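Local coordinates for protein NBR1 homolog (Arabidopsis thaliana, PDB 6TGS) that probably acts as a receptor for autophagic degradation of ubiquitinated protein aggregates, its PB1 domain mediating self-association, at residues V9-V12 / V17-R20; L33-L38 / L54-S59; Y58-A61 / V65-L68. The protein carries 3 engineered substitutions. One frame throughout, in Å; residues are numbered along the deposited sequence.

Contact 1: residues V9-V12 / V17-R20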
loop_
_atom_site.group_PDB
_atom_site.type_symbol
_atom_site.label_atom_id
_atom_site.label_comp_id
_atom_site.label_asym_id
_atom_site.label_seq_id
_atom_site.Cartn_x
_atom_site.Cartn_y
_atom_site.Cartn_z
ATOM N N VAL A 9 1.336 -7.277 -6.216
ATOM C CA VAL A 9 1.528 -7.949 -4.938
ATOM C C VAL A 9 1.893 -6.892 -3.902
ATOM O O VAL A 9 2.848 -6.133 -4.082
ATOM C CB VAL A 9 2.615 -9.027 -5.035
ATOM C CG1 VAL A 9 2.937 -9.570 -3.655
ATOM C CG2 VAL A 9 2.148 -10.140 -5.946
ATOM N N VAL A 10 1.122 -6.842 -2.821
ATOM C CA VAL A 10 1.358 -5.903 -1.729
ATOM C C VAL A 10 1.740 -6.713 -0.502
ATOM O O VAL A 10 1.038 -7.657 -0.130
ATOM C CB VAL A 10 0.126 -5.024 -1.462
ATOM C CG1 VAL A 10 0.388 -4.068 -0.295
ATOM C CG2 VAL A 10 -0.239 -4.246 -2.715
ATOM N N LYS A 11 2.866 -6.375 0.097
ATOM C CA LYS A 11 3.242 -6.892 1.430
ATOM C C LYS A 11 3.137 -5.800 2.512
ATOM O O LYS A 11 3.682 -4.762 2.240
ATOM C CB LYS A 11 4.607 -7.566 1.354
ATOM C CG LYS A 11 4.642 -8.728 0.382
ATOM C CD LYS A 11 5.967 -9.417 0.338
ATOM C CE LYS A 11 6.099 -10.271 -0.901
ATOM N NZ LYS A 11 7.507 -10.648 -1.151
ATOM N N VAL A 12 2.570 -6.054 3.543
ATOM C CA VAL A 12 2.408 -5.047 4.584
ATOM C C VAL A 12 3.109 -5.560 5.829
ATOM O O VAL A 12 2.954 -6.729 6.196
ATOM C CB VAL A 12 0.923 -4.753 4.867
ATOM C CG1 VAL A 12 0.805 -3.614 5.865
ATOM C CG2 VAL A 12 0.189 -4.405 3.581
ATOM N N VAL A 17 5.531 -8.321 11.707
ATOM C CA VAL A 17 4.687 -9.303 11.049
ATOM C C VAL A 17 4.505 -8.872 9.605
ATOM O O VAL A 17 4.177 -7.711 9.357
ATOM C CB VAL A 17 3.319 -9.386 11.757
ATOM C CG1 VAL A 17 2.411 -10.308 11.049
ATOM C CG2 VAL A 17 3.490 -9.791 13.200
ATOM N N LEU A 18 4.673 -9.800 8.663
ATOM C CA LEU A 18 4.468 -9.518 7.243
ATOM C C LEU A 18 3.234 -10.239 6.716
ATOM O O LEU A 18 3.094 -11.456 6.886
ATOM C CB LEU A 18 5.694 -9.929 6.421
ATOM C CG LEU A 18 5.881 -9.403 4.995
ATOM C CD1 LEU A 18 5.958 -7.870 4.958
ATOM C CD2 LEU A 18 7.132 -10.017 4.334
ATOM N N ARG A 19 2.373 -9.511 6.033
ATOM C CA ARG A 19 1.204 -10.104 5.397
ATOM C C ARG A 19 1.172 -9.695 3.936
ATOM O O ARG A 19 1.602 -8.596 3.575
ATOM C CB ARG A 19 -0.098 -9.681 6.103
ATOM C CG ARG A 19 -0.198 -10.176 7.550
ATOM C CD ARG A 19 -0.460 -11.694 7.609
ATOM N NE ARG A 19 -0.585 -12.193 8.985
ATOM C CZ ARG A 19 0.434 -12.708 9.672
ATOM N NH1 ARG A 19 1.642 -12.750 9.117
ATOM N NH2 ARG A 19 0.252 -13.182 10.905
ATOM N N ARG A 20 0.724 -10.525 3.021
ATOM C CA ARG A 20 0.694 -10.473 1.565
ATOM C C ARG A 20 -0.740 -10.443 1.067
ATOM O O ARG A 20 -1.570 -11.242 1.511
ATOM C CB ARG A 20 1.408 -11.694 0.974
ATOM C CG ARG A 20 1.463 -11.739 -0.551
ATOM C CD ARG A 20 2.222 -12.992 -1.031
ATOM N NE ARG A 20 2.289 -13.061 -2.478
ATOM C CZ ARG A 20 1.339 -13.595 -3.229
ATOM N NH1 ARG A 20 0.252 -14.088 -2.652
ATOM N NH2 ARG A 20 1.464 -13.622 -4.549
#

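Contact 2: residues L33-L38 / L54-S59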
loop_
_atom_site.group_PDB
_atom_site.type_symbol
_atom_site.label_atom_id
_atom_site.label_comp_id
_atom_site.label_asym_id
_atom_site.label_seq_id
_atom_site.Cartn_x
_atom_site.Cartn_y
_atom_site.Cartn_z
ATOM N N LEU A 33 -7.789 0.207 -6.420
ATOM C CA LEU A 33 -7.760 0.432 -4.982
ATOM C C LEU A 33 -7.426 1.891 -4.709
ATOM O O LEU A 33 -6.568 2.472 -5.382
ATOM C CB LEU A 33 -6.731 -0.482 -4.299
ATOM C CG LEU A 33 -6.838 -0.632 -2.778
ATOM C CD1 LEU A 33 -8.132 -1.321 -2.391
ATOM C CD2 LEU A 33 -5.653 -1.407 -2.235
ATOM N N GLU A 34 -8.108 2.473 -3.728
ATOM C CA GLU A 34 -7.830 3.816 -3.237
ATOM C C GLU A 34 -7.388 3.736 -1.777
ATOM O O GLU A 34 -7.403 2.666 -1.156
ATOM C CB GLU A 34 -9.055 4.725 -3.394
ATOM C CG GLU A 34 -10.305 4.200 -2.706
ATOM C CD GLU A 34 -11.191 5.308 -2.181
ATOM O OE1 GLU A 34 -10.703 6.129 -1.371
ATOM O OE2 GLU A 34 -12.376 5.362 -2.575
ATOM N N MET A 35 -7.008 4.895 -1.228
ATOM C CA MET A 35 -6.406 4.924 0.101
ATOM C C MET A 35 -7.370 4.410 1.160
ATOM O O MET A 35 -6.957 3.710 2.091
ATOM C CB MET A 35 -5.930 6.340 0.440
ATOM C CG MET A 35 -4.570 6.718 -0.190
ATOM S SD MET A 35 -3.151 5.759 0.411
ATOM C CE MET A 35 -3.451 5.912 2.174
ATOM N N ALA A 36 -8.666 4.705 1.017
ATOM C CA ALA A 36 -9.625 4.217 2.002
ATOM C C ALA A 36 -9.679 2.692 2.020
ATOM O O ALA A 36 -9.734 2.072 3.093
ATOM C CB ALA A 36 -11.012 4.794 1.722
ATOM N N GLY A 37 -9.705 2.064 0.846
ATOM C CA GLY A 37 -9.760 0.613 0.810
ATOM C C GLY A 37 -8.473 -0.032 1.286
ATOM O O GLY A 37 -8.503 -1.111 1.888
ATOM N N LEU A 38 -7.332 0.622 1.034
ATOM C CA LEU A 38 -6.053 0.125 1.540
ATOM C C LEU A 38 -6.028 0.161 3.061
ATOM O O LEU A 38 -5.618 -0.806 3.718
ATOM C CB LEU A 38 -4.912 0.964 0.962
ATOM C CG LEU A 38 -3.539 0.626 1.522
ATOM C CD1 LEU A 38 -3.208 -0.848 1.238
ATOM C CD2 LEU A 38 -2.498 1.583 0.931
ATOM N N LEU A 54 -2.517 6.383 10.256
ATOM C CA LEU A 54 -1.413 5.447 10.121
ATOM C C LEU A 54 -0.364 6.031 9.196
ATOM O O LEU A 54 -0.700 6.638 8.180
ATOM C CB LEU A 54 -1.909 4.125 9.545
ATOM C CG LEU A 54 -3.066 3.467 10.300
ATOM C CD1 LEU A 54 -3.617 2.285 9.525
ATOM C CD2 LEU A 54 -2.580 3.017 11.651
ATOM N N SER A 55 0.899 5.846 9.539
ATOM C CA SER A 55 1.974 6.152 8.607
ATOM C C SER A 55 2.212 4.922 7.734
ATOM O O SER A 55 2.592 3.863 8.241
ATOM C CB SER A 55 3.248 6.560 9.349
ATOM O OG SER A 55 4.397 6.410 8.533
ATOM N N LEU A 56 1.988 5.062 6.429
ATOM C CA LEU A 56 2.166 3.991 5.457
ATOM C C LEU A 56 3.311 4.401 4.542
ATOM O O LEU A 56 3.186 5.381 3.803
ATOM C CB LEU A 56 0.883 3.758 4.665
ATOM C CG LEU A 56 -0.366 3.539 5.534
ATOM C CD1 LEU A 56 -1.623 3.341 4.671
ATOM C CD2 LEU A 56 -0.133 2.347 6.436
ATOM N N THR A 57 4.443 3.692 4.627
ATOM C CA THR A 57 5.631 4.092 3.885
ATOM C C THR A 57 6.202 2.928 3.088
ATOM O O THR A 57 6.055 1.767 3.476
ATOM C CB THR A 57 6.730 4.638 4.821
ATOM O OG1 THR A 57 7.016 3.696 5.863
ATOM C CG2 THR A 57 6.283 5.975 5.434
ATOM N N TYR A 58 6.867 3.238 1.975
ATOM C CA TYR A 58 7.704 2.252 1.307
ATOM C C TYR A 58 9.031 2.880 0.921
ATOM O O TYR A 58 9.145 4.102 0.842
ATOM C CB TYR A 58 7.022 1.649 0.074
ATOM C CG TYR A 58 6.784 2.544 -1.124
ATOM C CD1 TYR A 58 7.713 2.607 -2.168
ATOM C CD2 TYR A 58 5.596 3.265 -1.253
ATOM C CE1 TYR A 58 7.469 3.383 -3.295
ATOM C CE2 TYR A 58 5.343 4.039 -2.373
ATOM C CZ TYR A 58 6.293 4.097 -3.390
ATOM O OH TYR A 58 6.051 4.870 -4.509
ATOM N N SER A 59 10.050 2.033 0.732
ATOM C CA SER A 59 11.379 2.506 0.342
ATOM C C SER A 59 11.546 2.387 -1.163
ATOM O O SER A 59 11.441 1.288 -1.721
ATOM C CB SER A 59 12.497 1.753 1.070
ATOM O OG SER A 59 12.297 1.758 2.470
#

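Contact 3: residues Y58-A61 / V65-L68. Engineered in segment 58-61: Ala-60 (natural residue Asp), Ala-61 (natural residue Glu).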
loop_
_atom_site.group_PDB
_atom_site.type_symbol
_atom_site.label_atom_id
_atom_site.label_comp_id
_atom_site.label_asym_id
_atom_site.label_seq_id
_atom_site.Cartn_x
_atom_site.Cartn_y
_atom_site.Cartn_z
ATOM N N TYR A 58 6.867 3.238 1.975
ATOM C CA TYR A 58 7.704 2.252 1.307
ATOM C C TYR A 58 9.031 2.880 0.921
ATOM O O TYR A 58 9.145 4.102 0.842
ATOM C CB TYR A 58 7.022 1.649 0.074
ATOM C CG TYR A 58 6.784 2.544 -1.124
ATOM C CD1 TYR A 58 7.713 2.607 -2.168
ATOM C CD2 TYR A 58 5.596 3.265 -1.253
ATOM C CE1 TYR A 58 7.469 3.383 -3.295
ATOM C CE2 TYR A 58 5.343 4.039 -2.373
ATOM C CZ TYR A 58 6.293 4.097 -3.390
ATOM O OH TYR A 58 6.051 4.870 -4.509
ATOM N N SER A 59 10.050 2.033 0.732
ATOM C CA SER A 59 11.379 2.506 0.342
ATOM C C SER A 59 11.546 2.387 -1.163
ATOM O O SER A 59 11.441 1.288 -1.721
ATOM C CB SER A 59 12.497 1.753 1.070
ATOM O OG SER A 59 12.297 1.758 2.470
ATOM N N ALA A 60 11.842 3.509 -1.806
ATOM C CA ALA A 60 11.959 3.564 -3.251
ATOM C C ALA A 60 13.355 3.121 -3.680
ATOM O O ALA A 60 14.264 2.955 -2.863
ATOM C CB ALA A 60 11.648 4.973 -3.747
ATOM N N ALA A 61 13.516 2.919 -4.992
ATOM C CA ALA A 61 14.788 2.437 -5.514
ATOM C C ALA A 61 15.910 3.457 -5.367
ATOM O O ALA A 61 17.082 3.067 -5.389
ATOM C CB ALA A 61 14.639 2.033 -6.983
ATOM N N VAL A 65 12.382 7.393 1.106
ATOM C CA VAL A 65 11.123 6.798 1.569
ATOM C C VAL A 65 9.967 7.570 0.966
ATOM O O VAL A 65 9.984 8.807 0.917
ATOM C CB VAL A 65 11.051 6.799 3.109
ATOM C CG1 VAL A 65 9.627 6.467 3.625
ATOM C CG2 VAL A 65 12.052 5.815 3.686
ATOM N N VAL A 66 8.937 6.844 0.526
ATOM C CA VAL A 66 7.701 7.409 0.016
ATOM C C VAL A 66 6.606 7.203 1.054
ATOM O O VAL A 66 6.362 6.070 1.491
ATOM C CB VAL A 66 7.287 6.762 -1.313
ATOM C CG1 VAL A 66 5.982 7.384 -1.796
ATOM C CG2 VAL A 66 8.391 6.837 -2.369
ATOM N N ALA A 67 5.933 8.281 1.440
ATOM C CA ALA A 67 4.764 8.170 2.312
ATOM C C ALA A 67 3.487 8.164 1.485
ATOM O O ALA A 67 3.249 9.074 0.684
ATOM C CB ALA A 67 4.712 9.309 3.319
ATOM N N LEU A 68 2.654 7.157 1.711
ATOM C CA LEU A 68 1.342 7.091 1.077
ATOM C C LEU A 68 0.399 7.944 1.910
ATOM O O LEU A 68 -0.085 7.513 2.963
ATOM C CB LEU A 68 0.869 5.646 0.981
ATOM C CG LEU A 68 1.785 4.683 0.230
ATOM C CD1 LEU A 68 1.217 3.260 0.366
ATOM C CD2 LEU A 68 1.923 5.069 -1.232
#

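Contact 1: residues V9-V12 / V17-R20
Arg-20 lays its extended side chain obliquely over Val-9 of the adjacent strand. Its CG stands anti to the backbone N (chi1 -179°) and the chain runs straight on to NE, which carries the polar end toward Val-9, away from the hairpin turn. There Arg-20 NE lies 3.7 Å from Val-9 CG1, and the guanidinium continues past the second methyl, with NH2 3.8 Å from Val-9 CG2. Lys-11, the antiparallel non-hydrogen-bonded partner of Arg-20, projects from the same face of the sheet. The two begin side by side, yet the Lys-11 amine ends apart from its neighbour, NZ being 5.9 Å from Arg-20 NE. Nearer the backbone, Lys-11 CB meets the Leu-18 CD1 methyl at 3.9 Å, so the aliphatic root of the lysine lies near both Leu-18 and Arg-20.

Strands 8-14 and 17-23 form the N-terminal beta hairpin of the PB1 domain, a ubiquitin-like beta-grasp fold. The exposed basic residues on it are consistent with the basic patch through which PB1 domains bind an acidic surface of a partner.

The backbone of Val-12 supplies the polar link between the strands in its hydrogen-bonded pair with Arg-19. Val-12 N donates to Arg-19 O at 2.7 Å, nearly in line with the carbonyl, and Arg-19 N returns a bond of 2.8 Å to Val-12 O. A CA-H contact from Lys-11 reaches the same Arg-19 oxygen, while Leu-18 CD1 comes to 3.4 Å from Val-12 O. On the other face, the Val-12 side chain packs against Ile-42 and Phe-46 of helix 35-46. Arg-19 also touches Phe-46, while its NH1 bonds Leu-18 O at 3.0 Å from above the carbonyl plane, a Val-17 methyl lying over one guanidinium face.

Contact 2: residues L33-L38 / L54-S59
The CD1 methyl of Leu-56 reaches the ends of the Met-35 and Leu-38 side chains at the start of helix 35-46. This is the core of a beta-grasp domain, in which a helix lies over one face of a mixed sheet; Leu-56 belongs to strand 55-59 and points from that face toward the helix. With chi2 at 179°, its CD1 is stretched out to the far end of the side chain, and that single methyl makes both contacts.

Met-35 reaches it by a roundabout path. Its first bond does not aim at the strand, but bends at chi2 (-65°) and again at chi3 (-49°) bring the terminal methyl round, so that Met-35 CE rests 4.0 Å from Leu-56 CD1. Where they pass, the two side chains run antiparallel, and the thioether sulfur stays behind the methyl. Leu-38, one helical turn on, faces the strand directly and touches with its outer methyl, CD2 lying 4.2 Å from Leu-56 CD1. Met-35 CE and Leu-38 CD2 are 4.6 Å from one another, which closes a small triangle of methyl groups.

The contact is wholly apolar and spans a wide separation of backbones, the CA atoms of Leu-38 and Leu-56 being 9.9 Å apart. Neighbours complete the layer: Leu-74 of helix 71-79 and Leu-68 each touch both Met-35 and Leu-38, while Ile-87 and Val-89 of strand 84-90 touch Leu-56. The first turn of helix 35-46 is held by the backbone bond from Leu-38 N to Glu-34 O (3.0 Å), and Met-35 N donates to Asp-71 OD1.

Contact 3: residues Y58-A61 / V65-L68
One face of the Tyr-58 ring is covered by the branched side chain of Val-66. The methine carbon leads: Val-66 CB lies 3.6 Å from the ring centroid and 19° off the ring normal, a CH-pi contact. The two methyls lie against the hydroxyl half of the same face, CG1 coming to 3.5 Å from Tyr-58 CE2 and CG2 to 3.7 Å from Tyr-58 CE1. Leu-68 approaches differently, its CD2 meeting Tyr-58 CE2 at 3.7 Å at the rim, in the ring plane. Beside the valine, the methyl of Ala-60, an engineered replacement of aspartate, touches Val-66 CG2 at 4.0 Å. The Tyr-58 OH has a weak hydrogen bond to a bound glycerol.

The CH-pi contact depends on the tyrosine's first torsion. At chi1 68° CG sits between the backbone N and the carbonyl carbon, and the ring runs alongside Val-66, both side chains pointing the same way. At their base the backbones form an antiparallel hydrogen-bonded pair, with Tyr-58 N to Val-66 O at 2.9 Å and Val-66 N to Tyr-58 O at 2.8 Å. A CA-H contact from Val-65 adds to the grip on Tyr-58 O. Ser-59 and Val-65 follow as the non-hydrogen-bonded pair, their side chains on the other face of this hairpin of strands 55-59 and 65-67, at one edge of the PB1 domain's sheet.

From outside the hairpin, Val-77 of helix 71-79 and Leu-85 of strand 84-90 also touch Tyr-58. Exchange of Tyr-58 for a serine would probably strip Val-66 and Leu-68 of their aromatic partner and open a gap between the hairpin and helix 71-79. Two backbone bonds fix the register, while the ring contributes dispersion and CH-pi attraction.

All three contacts lie in one PB1 domain and reach the same mixed sheet, ordered 17-23, 8-14, 84-90, 55-59, 65-67. Contact 1 and contact 3 are the hairpins on its two sides, their centres about 15 Å apart, with strand 84-90 between them. Contact 2 sets helix 35-46 on the sheet, with its centre about 12 Å from contact 1 and 11 Å from contact 3. Along the chain, contact 1 closes before contact 2 opens; contacts 2 and 3 share strand 55-59 and touch through Leu-56 O and Leu-68 N. The basic hairpin and the one whose natural aspartate and glutamate became Ala-60 and Ala-61 lie at opposite edges, consistent with head-to-tail PB1 association through basic and acidic faces.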